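Local coordinates for probable exosome complex exonuclease 1 (Archaeoglobus fulgidus, PDB 3M7N), which probably degrades RNA from its 3' end as a catalytic subunit of the archaeal exosome and can probably also add heteromeric RNA tails, at residues S34-K37 against G41-Y44; K103-A108 against A139-A144; S161-K166 against L173-E178; G169-D174 against V215-E220; G196-I201 against L221-A226. The protein carries 1 engineered substitution. All blocks are in the same frame, centred on the assembly; numbering follows the deposited sequence.

Contact 1: residues S34-K37 against G41-Y44; sequences SVLK and GSCY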
# COMPACT_ATOMS: atom_id res chain seq x y z
N SER E 34 -29.19 17.62 -5.12
CA SER E 34 -28.50 18.02 -6.36
C SER E 34 -27.79 19.34 -6.23
O SER E 34 -28.20 20.32 -6.84
CB SER E 34 -29.47 18.14 -7.54
OG SER E 34 -30.26 16.98 -7.67
N VAL E 35 -26.74 19.39 -5.43
CA VAL E 35 -25.96 20.60 -5.28
C VAL E 35 -24.58 20.47 -5.92
O VAL E 35 -23.81 21.42 -5.96
CB VAL E 35 -25.79 20.97 -3.81
CG1 VAL E 35 -27.15 21.37 -3.19
CG2 VAL E 35 -25.09 19.81 -3.06
N LEU E 36 -24.29 19.27 -6.43
CA LEU E 36 -23.02 19.00 -7.08
C LEU E 36 -23.23 18.54 -8.52
O LEU E 36 -24.01 17.63 -8.79
CB LEU E 36 -22.22 17.94 -6.34
CG LEU E 36 -21.72 18.27 -4.94
CD1 LEU E 36 -20.93 17.09 -4.37
CD2 LEU E 36 -20.86 19.51 -4.96
N LYS E 37 -22.50 19.17 -9.43
CA LYS E 37 -22.53 18.81 -10.84
C LYS E 37 -21.93 17.44 -11.13
O LYS E 37 -22.49 16.66 -11.89
CB LYS E 37 -21.77 19.88 -11.63
CG LYS E 37 -21.73 19.67 -13.13
CD LYS E 37 -21.14 20.91 -13.80
CE LYS E 37 -21.06 20.77 -15.30
NZ LYS E 37 -20.71 22.08 -15.92
N GLY E 41 -25.30 11.73 -7.35
CA GLY E 41 -26.31 12.24 -6.45
C GLY E 41 -25.66 13.01 -5.31
O GLY E 41 -24.54 12.72 -4.90
N SER E 42 -26.36 14.01 -4.80
CA SER E 42 -25.77 14.82 -3.76
C SER E 42 -26.79 15.48 -2.86
O SER E 42 -27.98 15.57 -3.20
CB SER E 42 -24.89 15.90 -4.38
OG SER E 42 -25.62 16.61 -5.37
N CYS E 43 -26.32 15.98 -1.73
CA CYS E 43 -27.18 16.67 -0.81
C CYS E 43 -26.35 17.58 0.07
O CYS E 43 -25.35 17.14 0.62
CB CYS E 43 -27.95 15.67 0.06
SG CYS E 43 -28.86 16.39 1.47
N TYR E 44 -26.75 18.85 0.16
CA TYR E 44 -26.24 19.74 1.20
C TYR E 44 -27.26 19.82 2.36
O TYR E 44 -28.46 19.92 2.14
CB TYR E 44 -25.89 21.13 0.66
CG TYR E 44 -25.45 22.09 1.74
CD1 TYR E 44 -24.17 22.03 2.28
CD2 TYR E 44 -26.30 23.05 2.24
CE1 TYR E 44 -23.76 22.92 3.29
CE2 TYR E 44 -25.91 23.93 3.24
CZ TYR E 44 -24.64 23.86 3.76
OH TYR E 44 -24.24 24.73 4.75
O HOH W 1 -25.73 15.43 -7.61

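Contact 2: residues K103-A108 against A139-A144; sequences KVSKEA and ACLNAA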
# COMPACT_ATOMS: atom_id res chain seq x y z
N LYS E 103 -17.53 3.04 9.20
CA LYS E 103 -17.90 1.62 9.17
C LYS E 103 -19.37 1.41 9.55
O LYS E 103 -20.11 0.70 8.88
CB LYS E 103 -16.99 0.81 10.12
CG LYS E 103 -17.25 -0.69 10.14
CD LYS E 103 -16.19 -1.42 10.99
CE LYS E 103 -16.51 -2.91 11.19
NZ LYS E 103 -17.83 -3.05 11.89
N VAL E 104 -19.79 2.05 10.63
CA VAL E 104 -21.17 1.86 11.06
C VAL E 104 -22.17 2.53 10.10
O VAL E 104 -23.24 1.99 9.84
CB VAL E 104 -21.34 2.29 12.52
CG1 VAL E 104 -21.27 3.79 12.66
CG2 VAL E 104 -22.63 1.76 13.05
N SER E 105 -21.79 3.69 9.54
CA SER E 105 -22.58 4.34 8.50
C SER E 105 -22.74 3.45 7.30
O SER E 105 -23.84 3.33 6.74
CB SER E 105 -21.94 5.65 8.05
OG SER E 105 -21.87 6.58 9.10
N LYS E 106 -21.64 2.83 6.86
CA LYS E 106 -21.72 1.92 5.73
C LYS E 106 -22.70 0.81 6.05
O LYS E 106 -23.50 0.36 5.20
CB LYS E 106 -20.35 1.31 5.41
CG LYS E 106 -20.41 0.29 4.28
CD LYS E 106 -19.10 -0.45 4.12
CE LYS E 106 -19.17 -1.80 4.81
NZ LYS E 106 -17.88 -2.11 5.52
N GLU E 107 -22.59 0.32 7.27
CA GLU E 107 -23.40 -0.79 7.74
C GLU E 107 -24.90 -0.44 7.69
O GLU E 107 -25.72 -1.27 7.30
CB GLU E 107 -22.93 -1.25 9.13
CG GLU E 107 -21.76 -2.24 9.01
CD GLU E 107 -20.88 -2.32 10.25
OE1 GLU E 107 -21.14 -1.61 11.24
OE2 GLU E 107 -19.89 -3.09 10.21
N ALA E 108 -25.23 0.81 8.03
CA ALA E 108 -26.62 1.27 8.01
C ALA E 108 -27.19 1.19 6.60
O ALA E 108 -28.37 0.91 6.41
CB ALA E 108 -26.75 2.70 8.58
N ALA E 139 -26.28 13.99 11.03
CA ALA E 139 -26.34 14.88 9.88
C ALA E 139 -25.87 14.21 8.58
O ALA E 139 -26.58 14.23 7.56
CB ALA E 139 -25.58 16.15 10.14
N CYS E 140 -24.69 13.58 8.62
CA CYS E 140 -24.16 12.92 7.41
C CYS E 140 -25.06 11.79 6.96
O CYS E 140 -25.31 11.63 5.76
CB CYS E 140 -22.72 12.42 7.62
SG CYS E 140 -21.59 13.80 7.96
N LEU E 141 -25.54 11.00 7.90
CA LEU E 141 -26.42 9.91 7.51
C LEU E 141 -27.69 10.45 6.82
O LEU E 141 -28.15 9.88 5.82
CB LEU E 141 -26.78 9.04 8.71
CG LEU E 141 -25.79 7.98 9.17
CD1 LEU E 141 -26.23 7.37 10.53
CD2 LEU E 141 -25.61 6.90 8.10
N ASN E 142 -28.23 11.57 7.32
CA ASN E 142 -29.41 12.13 6.69
C ASN E 142 -29.07 12.63 5.30
O ASN E 142 -29.83 12.41 4.36
CB ASN E 142 -30.06 13.26 7.51
CG ASN E 142 -30.74 12.75 8.75
OD1 ASN E 142 -31.47 11.74 8.71
ND2 ASN E 142 -30.49 13.41 9.88
N ALA E 143 -27.93 13.31 5.19
CA ALA E 143 -27.53 13.86 3.90
C ALA E 143 -27.24 12.73 2.93
O ALA E 143 -27.63 12.78 1.76
CB ALA E 143 -26.33 14.76 4.05
N ALA E 144 -26.61 11.67 3.42
CA ALA E 144 -26.29 10.55 2.54
C ALA E 144 -27.52 9.84 1.94
O ALA E 144 -27.51 9.47 0.77
CB ALA E 144 -25.37 9.57 3.23

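Contact 3: residues S161-K166 against L173-E178; sequences SVAVGK and LDPMKE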
# COMPACT_ATOMS: atom_id res chain seq x y z
N SER E 161 -31.99 9.82 10.78
CA SER E 161 -31.10 9.68 11.91
C SER E 161 -31.16 10.89 12.84
O SER E 161 -31.19 12.03 12.39
CB SER E 161 -29.67 9.46 11.37
OG SER E 161 -28.71 9.48 12.40
N VAL E 162 -31.19 10.61 14.15
CA VAL E 162 -31.00 11.63 15.17
C VAL E 162 -30.40 10.99 16.42
O VAL E 162 -30.56 9.79 16.64
CB VAL E 162 -32.34 12.21 15.71
CG1 VAL E 162 -32.28 13.72 15.83
CG2 VAL E 162 -33.51 11.74 14.90
N ALA E 163 -29.78 11.80 17.26
CA ALA E 163 -29.32 11.35 18.56
C ALA E 163 -30.24 11.88 19.66
O ALA E 163 -30.87 12.92 19.52
CB ALA E 163 -27.88 11.82 18.82
N VAL E 164 -30.32 11.14 20.76
CA VAL E 164 -30.96 11.65 21.95
C VAL E 164 -29.85 11.81 22.95
O VAL E 164 -29.00 10.91 23.08
CB VAL E 164 -32.02 10.68 22.50
CG1 VAL E 164 -32.34 11.01 23.96
CG2 VAL E 164 -33.28 10.72 21.64
N GLY E 165 -29.83 12.94 23.64
CA GLY E 165 -28.86 13.18 24.70
C GLY E 165 -29.52 13.06 26.05
O GLY E 165 -30.70 12.76 26.17
N LYS E 166 -28.74 13.28 27.09
CA LYS E 166 -29.27 13.31 28.43
C LYS E 166 -28.57 14.44 29.16
O LYS E 166 -27.35 14.47 29.26
CB LYS E 166 -29.07 11.98 29.14
CG LYS E 166 -29.61 11.98 30.57
CD LYS E 166 -29.51 10.60 31.21
CE LYS E 166 -29.40 10.67 32.72
NZ LYS E 166 -29.24 9.28 33.24
N LEU E 173 -33.81 15.77 22.79
CA LEU E 173 -33.71 15.38 21.39
C LEU E 173 -32.64 16.19 20.68
O LEU E 173 -32.61 17.40 20.83
CB LEU E 173 -35.06 15.62 20.72
CG LEU E 173 -35.16 15.28 19.23
CD1 LEU E 173 -34.87 13.81 18.97
CD2 LEU E 173 -36.56 15.67 18.76
N ASP E 174 -31.75 15.52 19.94
CA ASP E 174 -30.80 16.21 19.06
C ASP E 174 -29.84 17.11 19.82
O ASP E 174 -29.85 18.32 19.64
CB ASP E 174 -31.56 17.05 18.03
CG ASP E 174 -30.68 17.60 16.92
OD1 ASP E 174 -30.94 18.73 16.47
OD2 ASP E 174 -29.72 16.91 16.48
N PRO E 175 -28.99 16.53 20.65
CA PRO E 175 -28.14 17.39 21.49
C PRO E 175 -27.23 18.34 20.70
O PRO E 175 -26.86 18.07 19.55
CB PRO E 175 -27.29 16.39 22.30
CG PRO E 175 -27.88 15.02 22.01
CD PRO E 175 -28.61 15.11 20.71
N MET E 176 -26.88 19.45 21.34
CA MET E 176 -25.95 20.44 20.81
C MET E 176 -24.62 20.20 21.51
O MET E 176 -24.53 19.40 22.44
CB MET E 176 -26.44 21.86 21.16
CG MET E 176 -26.14 22.24 22.63
SD MET E 176 -27.06 23.63 23.31
CE MET E 176 -26.69 24.90 22.09
N LYS E 177 -23.60 20.93 21.10
CA LYS E 177 -22.24 20.64 21.54
C LYS E 177 -22.12 20.65 23.06
O LYS E 177 -21.57 19.71 23.66
CB LYS E 177 -21.26 21.63 20.89
CG LYS E 177 -19.81 21.49 21.32
CD LYS E 177 -19.04 22.77 21.03
CE LYS E 177 -17.58 22.66 21.48
NZ LYS E 177 -16.83 23.94 21.28
N GLU E 178 -22.63 21.71 23.67
CA GLU E 178 -22.62 21.88 25.12
C GLU E 178 -23.23 20.67 25.85
O GLU E 178 -22.69 20.21 26.86
CB GLU E 178 -23.36 23.17 25.52
CG GLU E 178 -22.52 24.21 26.25
O HOH W 2 -28.80 14.45 16.17

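Contact 4: residues G169-D174 against V215-E220; sequences GQLVLD and VKQAIE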
# COMPACT_ATOMS: atom_id res chain seq x y z
N GLY E 169 -30.20 15.12 33.87
CA GLY E 169 -31.10 14.03 34.21
C GLY E 169 -32.25 13.92 33.24
O GLY E 169 -33.06 13.01 33.34
N GLN E 170 -32.31 14.83 32.28
CA GLN E 170 -33.43 14.86 31.36
C GLN E 170 -33.02 14.44 29.94
O GLN E 170 -32.00 14.89 29.43
CB GLN E 170 -34.06 16.26 31.34
CG GLN E 170 -34.78 16.60 30.04
CD GLN E 170 -36.28 16.35 30.10
OE1 GLN E 170 -36.79 15.32 29.60
NE2 GLN E 170 -37.01 17.29 30.70
N LEU E 171 -33.82 13.57 29.33
CA LEU E 171 -33.63 13.20 27.93
C LEU E 171 -33.89 14.41 27.04
O LEU E 171 -34.87 15.14 27.21
CB LEU E 171 -34.56 12.06 27.53
CG LEU E 171 -34.03 10.62 27.53
CD1 LEU E 171 -32.86 10.42 28.48
CD2 LEU E 171 -35.14 9.64 27.84
N VAL E 172 -33.00 14.65 26.08
CA VAL E 172 -33.26 15.72 25.13
C VAL E 172 -33.06 15.21 23.73
O VAL E 172 -32.25 14.31 23.50
CB VAL E 172 -32.38 16.94 25.41
CG1 VAL E 172 -32.69 17.49 26.81
CG2 VAL E 172 -30.91 16.57 25.30
N LEU E 173 -33.81 15.77 22.79
CA LEU E 173 -33.71 15.38 21.39
C LEU E 173 -32.64 16.19 20.68
O LEU E 173 -32.61 17.40 20.83
CB LEU E 173 -35.06 15.62 20.72
CG LEU E 173 -35.16 15.28 19.23
CD1 LEU E 173 -34.87 13.81 18.97
CD2 LEU E 173 -36.56 15.67 18.76
N ASP E 174 -31.75 15.52 19.94
CA ASP E 174 -30.80 16.21 19.06
C ASP E 174 -29.84 17.11 19.82
O ASP E 174 -29.85 18.32 19.64
CB ASP E 174 -31.56 17.05 18.03
CG ASP E 174 -30.68 17.60 16.92
OD1 ASP E 174 -30.94 18.73 16.47
OD2 ASP E 174 -29.72 16.91 16.48
N VAL E 215 -33.25 4.33 28.50
CA VAL E 215 -32.87 3.86 27.18
C VAL E 215 -34.12 3.69 26.33
O VAL E 215 -34.18 4.11 25.17
CB VAL E 215 -32.04 2.53 27.21
CG1 VAL E 215 -31.79 2.01 25.83
CG2 VAL E 215 -30.71 2.73 27.95
N LYS E 216 -35.14 3.08 26.94
CA LYS E 216 -36.41 2.86 26.26
C LYS E 216 -37.17 4.14 25.90
O LYS E 216 -37.74 4.25 24.82
CB LYS E 216 -37.27 1.89 27.06
CG LYS E 216 -36.63 0.51 27.16
CD LYS E 216 -37.59 -0.52 27.69
CE LYS E 216 -38.49 -1.03 26.59
NZ LYS E 216 -39.60 -1.81 27.22
N GLN E 217 -37.16 5.11 26.80
CA GLN E 217 -37.74 6.42 26.51
C GLN E 217 -36.96 7.15 25.40
O GLN E 217 -37.56 7.85 24.57
CB GLN E 217 -37.80 7.26 27.79
CG GLN E 217 -38.76 6.70 28.81
CD GLN E 217 -38.37 6.99 30.26
OE1 GLN E 217 -37.84 8.06 30.57
NE2 GLN E 217 -38.64 6.04 31.14
N ALA E 218 -35.64 7.00 25.40
CA ALA E 218 -34.81 7.64 24.38
C ALA E 218 -35.20 7.15 22.98
O ALA E 218 -35.30 7.95 22.05
CB ALA E 218 -33.33 7.38 24.64
N ILE E 219 -35.44 5.85 22.86
CA ILE E 219 -35.91 5.30 21.59
C ILE E 219 -37.21 5.96 21.15
O ILE E 219 -37.38 6.27 19.97
CB ILE E 219 -36.14 3.78 21.66
CG1 ILE E 219 -34.86 3.05 22.03
CG2 ILE E 219 -36.60 3.25 20.30
CD1 ILE E 219 -35.01 1.54 21.93
N GLU E 220 -38.14 6.17 22.08
CA GLU E 220 -39.40 6.82 21.71
C GLU E 220 -39.15 8.24 21.22
O GLU E 220 -39.69 8.64 20.20
CB GLU E 220 -40.42 6.81 22.87
CG GLU E 220 -40.91 5.41 23.23
CD GLU E 220 -41.43 4.66 22.02
OE1 GLU E 220 -40.90 3.55 21.71
OE2 GLU E 220 -42.37 5.19 21.38

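Contact 5: residues G196-I201 against L221-A226; sequences GKIESI and LAKKGA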
# COMPACT_ATOMS: atom_id res chain seq x y z
N GLY E 196 -44.07 5.30 5.19
CA GLY E 196 -44.21 6.51 5.98
C GLY E 196 -43.89 6.42 7.46
O GLY E 196 -44.15 7.36 8.21
N LYS E 197 -43.32 5.30 7.91
CA LYS E 197 -43.06 5.13 9.34
C LYS E 197 -41.78 4.36 9.73
O LYS E 197 -41.15 3.68 8.91
CB LYS E 197 -44.28 4.51 10.01
CG LYS E 197 -44.55 3.09 9.56
CD LYS E 197 -45.98 2.68 9.88
CE LYS E 197 -46.27 1.25 9.45
NZ LYS E 197 -47.72 0.89 9.61
N ILE E 198 -41.42 4.46 11.01
CA ILE E 198 -40.24 3.79 11.54
C ILE E 198 -40.43 2.29 11.45
O ILE E 198 -41.32 1.75 12.07
CB ILE E 198 -40.02 4.17 12.99
CG1 ILE E 198 -40.04 5.69 13.16
CG2 ILE E 198 -38.73 3.59 13.51
CD1 ILE E 198 -38.81 6.38 12.64
N GLU E 199 -39.58 1.62 10.69
CA GLU E 199 -39.74 0.18 10.46
C GLU E 199 -38.72 -0.66 11.23
O GLU E 199 -39.00 -1.81 11.59
CB GLU E 199 -39.61 -0.12 8.97
CG GLU E 199 -40.58 -1.18 8.45
CD GLU E 199 -39.95 -2.55 8.34
OE1 GLU E 199 -39.41 -3.06 9.35
OE2 GLU E 199 -40.00 -3.13 7.24
N SER E 200 -37.53 -0.09 11.45
CA SER E 200 -36.49 -0.73 12.25
C SER E 200 -35.27 0.15 12.45
O SER E 200 -35.23 1.29 11.98
CB SER E 200 -36.10 -2.11 11.71
OG SER E 200 -35.94 -2.11 10.31
N ILE E 201 -34.30 -0.38 13.17
CA ILE E 201 -33.11 0.35 13.58
C ILE E 201 -31.96 -0.02 12.66
O ILE E 201 -31.59 -1.19 12.56
CB ILE E 201 -32.73 -0.02 15.03
CG1 ILE E 201 -33.82 0.44 16.01
CG2 ILE E 201 -31.36 0.55 15.40
CD1 ILE E 201 -33.71 -0.15 17.42
N LEU E 221 -38.33 8.98 21.96
CA LEU E 221 -38.01 10.36 21.60
C LEU E 221 -37.39 10.42 20.21
O LEU E 221 -37.81 11.21 19.36
CB LEU E 221 -37.02 10.92 22.59
CG LEU E 221 -37.31 12.27 23.23
CD1 LEU E 221 -35.99 12.90 23.62
CD2 LEU E 221 -38.09 13.18 22.29
N ALA E 222 -36.40 9.56 19.97
CA ALA E 222 -35.69 9.58 18.70
C ALA E 222 -36.62 9.26 17.52
O ALA E 222 -36.55 9.92 16.49
CB ALA E 222 -34.50 8.62 18.72
N LYS E 223 -37.48 8.26 17.67
CA LYS E 223 -38.43 7.94 16.60
C LYS E 223 -39.28 9.17 16.21
O LYS E 223 -39.45 9.50 15.03
CB LYS E 223 -39.32 6.78 17.00
CG LYS E 223 -38.57 5.48 17.15
CD LYS E 223 -39.55 4.33 17.28
CE LYS E 223 -40.29 4.41 18.61
NZ LYS E 223 -41.34 3.37 18.74
N LYS E 224 -39.77 9.87 17.22
CA LYS E 224 -40.52 11.09 16.99
C LYS E 224 -39.72 12.10 16.15
O LYS E 224 -40.15 12.52 15.08
CB LYS E 224 -40.97 11.69 18.32
CG LYS E 224 -41.57 13.07 18.20
CD LYS E 224 -42.20 13.51 19.51
CE LYS E 224 -42.71 14.95 19.44
NZ LYS E 224 -42.87 15.50 20.83
N GLY E 225 -38.56 12.50 16.65
CA GLY E 225 -37.69 13.38 15.90
C GLY E 225 -37.39 12.83 14.51
O GLY E 225 -37.40 13.57 13.53
N ALA E 226 -37.13 11.53 14.43
CA ALA E 226 -36.83 10.90 13.14
C ALA E 226 -37.95 11.12 12.13
O ALA E 226 -37.68 11.41 10.96
CB ALA E 226 -36.51 9.40 13.30

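Contact 1: residues S34-K37 against G41-Y44
A β-hairpin connection in the first RNase PH-family domain brings V35 and L36 over S42: strand 29-33 ends, the chain turns, and strand 41-47 returns antiparallel beside it. Just past the end of strand 29-33, S34 N still donates to S42 O at 3.1 Å. Beyond this point S42 takes over with its side chain. Its OG sits between the backbone N and the carbonyl carbon (chi1 51°), and there accepts hydrogen bonds from two successive amides of the loop, V35 N at 3.0 Å and L36 N at 3.2 Å. The loop backbone is thus held as it curls over the strand, and a water lies between S42 OG and L36 O and links them. With an alanine here, the amides of V35 and L36 would probably lose their shared acceptor and the loop would be freer to shift. The turn faces another subunit, as K37 forms salt bridges with D55 and D145 of the neighbouring exonuclease 2 chain. Further along the strand, V35 CG2 approaches the backbone at Y44 N, 3.7 Å away. Beside it the contact is apolar side-chain packing, V35 CG2 on Y44 CB at 4.0 Å.

Contact 2: residues K103-A108 against A139-A144
S105 and A108, one helical turn apart, meet L141 where two helices pass close together: the short side chains of S105 and A108 face the leucine, and the CA atoms of S105 and L141 are 6.8 Å apart. The apolar part rests on one methyl group. L141 CD2 reaches S105 CB at 3.9 Å and approaches A108 CB more loosely, at 4.4 Å, so the branch lies against the surface that these two short side chains form. L141 gets there with CG anti to its own carbonyl carbon (chi1 -81°).

No polar group bridges S105 or A108 to L141; the polar bonds of 103-108 lie elsewhere. S105 OG lies alongside the leucine, 3.9 Å from L141 CD2, but its hydrogen bond goes back to I101 O, one turn earlier, so the buried hydroxyl is satisfied by its own helix. Along another face of that helix, K103 NZ makes a 2.7 Å salt bridge to E107 OE2, using the syn lone pair of OE2. The same ammonium group pairs with E104 of the neighbouring exonuclease 2 chain, so the ion pair belongs to the subunit boundary.

Helices 96-110 and 136-150 are packed among strands of both domains: Y77 of strand 74-81 touches S105, C140 and A144, V127 of strand 122-129 lies against C140 and A144, and L203 of strand 197-207 touches L141.

Contact 3: residues S161-K166 against L173-E178
D174 and P175 follow the end of strand 170-173, where the β-hairpin with strand 158-167 comes apart, and they still lean on V162, A163 and G165. Just before them L173 forms an antiparallel non-hydrogen-bonded pair with V164, and L173 CD1 packs on V162 CG1 at 4.1 Å. The last rung is D174 N to A163 O, 2.8 Å. D174 CB then rests on V162 CG1 at 4.1 Å. With CG anti to the backbone N (chi1 -169°), the carboxylate extends from CB, its OD2 still 4.1 Å from V162 CG1. At the tip OD2 accepts a hydrogen bond from a water at 2.6 Å, and that water accepts one from A163 N at 3.0 Å; R27 forms a salt bridge to the same oxygen. The proline ring packs on the strand, P175 CD against A163 CB at 3.9 Å and P175 CG only 3.3 Å from G165 N. The ring lies over G165, which has no side chain to meet it. Replacing P175 by an alanine would probably open a gap over G165 and let the chain leaving the strand turn more easily. The A163 amide thus reaches D174 through one ordered water, while the buried carboxylate's charge is probably balanced by R27, which would favour its ionised form.

Contact 4: residues G169-D174 against V215-E220
L171 meets Q217 and A218 through unusual torsions: as modelled, chi1 of -98° and chi2 of 25° lie well away from the staggered values, and together they place one methyl, CD2, toward the helix. On the other side Q217 holds CG anti to its carbonyl carbon (chi1 -66°), and the rest of its chain is extended, with CB next to the leucine. The result is a narrow, one-methyl contact. L171 CD2 lies 3.6 Å from Q217 CB and equally 3.6 Å from A218 N, so it rests on the helix backbone at the junction of the two residues. The side chain of A218 is reached less closely, its CB being 4.3 Å from L171 CD2. Leucine and glutamine cross at about a right angle, and the glutamine lies on the outer surface, with OE1 no nearer than 4.2 Å to L171 CD2. The contact therefore changes from exposed at Q217 to buried at A218 within one peptide unit.

Deeper in, V164 of the adjoining strand touches both L171 and A218, while V215 and I219 pack on F238 and E235 of the neighbouring exonuclease 2 chain. A long helix laid across an antiparallel sheet, here helix 212-248 over the edge strand 170-173, is the two-layer helix-on-sheet packing (α+β) of the second RNase PH-family domain.

Contact 5: residues G196-I201 against L221-A226
I198 fits against K223 and A226, one turn apart on helix 212-248, and each of its branches has its own place. The tightly packed side is the δ-methyl: I198 CD1 touches A226 CB at 3.9 Å, and F191 of the neighbouring strand borders both residues. I198 CG1 passes K223 CB at 4.1 Å. With CG2 anti to the backbone N, the other methyl is turned along the lysine, meeting K223 CD at 3.9 Å and K223 CG at 4.1 Å, while the two side chains cross at a slant.

Outward the packing gives way to solvent and charge. The lysine bends at chi3 (-69°), so that its aliphatic carbons stay on the isoleucine while the ammonium group leads away. There K223 NZ forms a salt bridge with E220, one turn back on the helix, and a long, weak ion pair with E235 of the neighbouring exonuclease 2 chain.

The lysine is used in two ways: its methylene groups extend the hydrophobic cover over the isoleucine, and its charge is paired mainly with E220 of its own helix.

Contacts 1 and 2 lie in the first family domain and contacts 3, 4 and 5 in the second. Contact 1 stands about 33 Å from contact 4, centre to centre and across the middle of the chain, yet a chain of touches joins them. C43 packs on A143 of contact 2, and N142 there probably hydrogen-bonds S161 of contact 3. Contacts 3 and 4, with centres about 9 Å apart, share L173 and D174. Contacts 4 and 5 both use helix 212-248, against opposite outer strands of one four-stranded antiparallel sheet, and their segments alternate along the chain. Helix 212-248, last in sequence, thus packs against the sheet of the second domain.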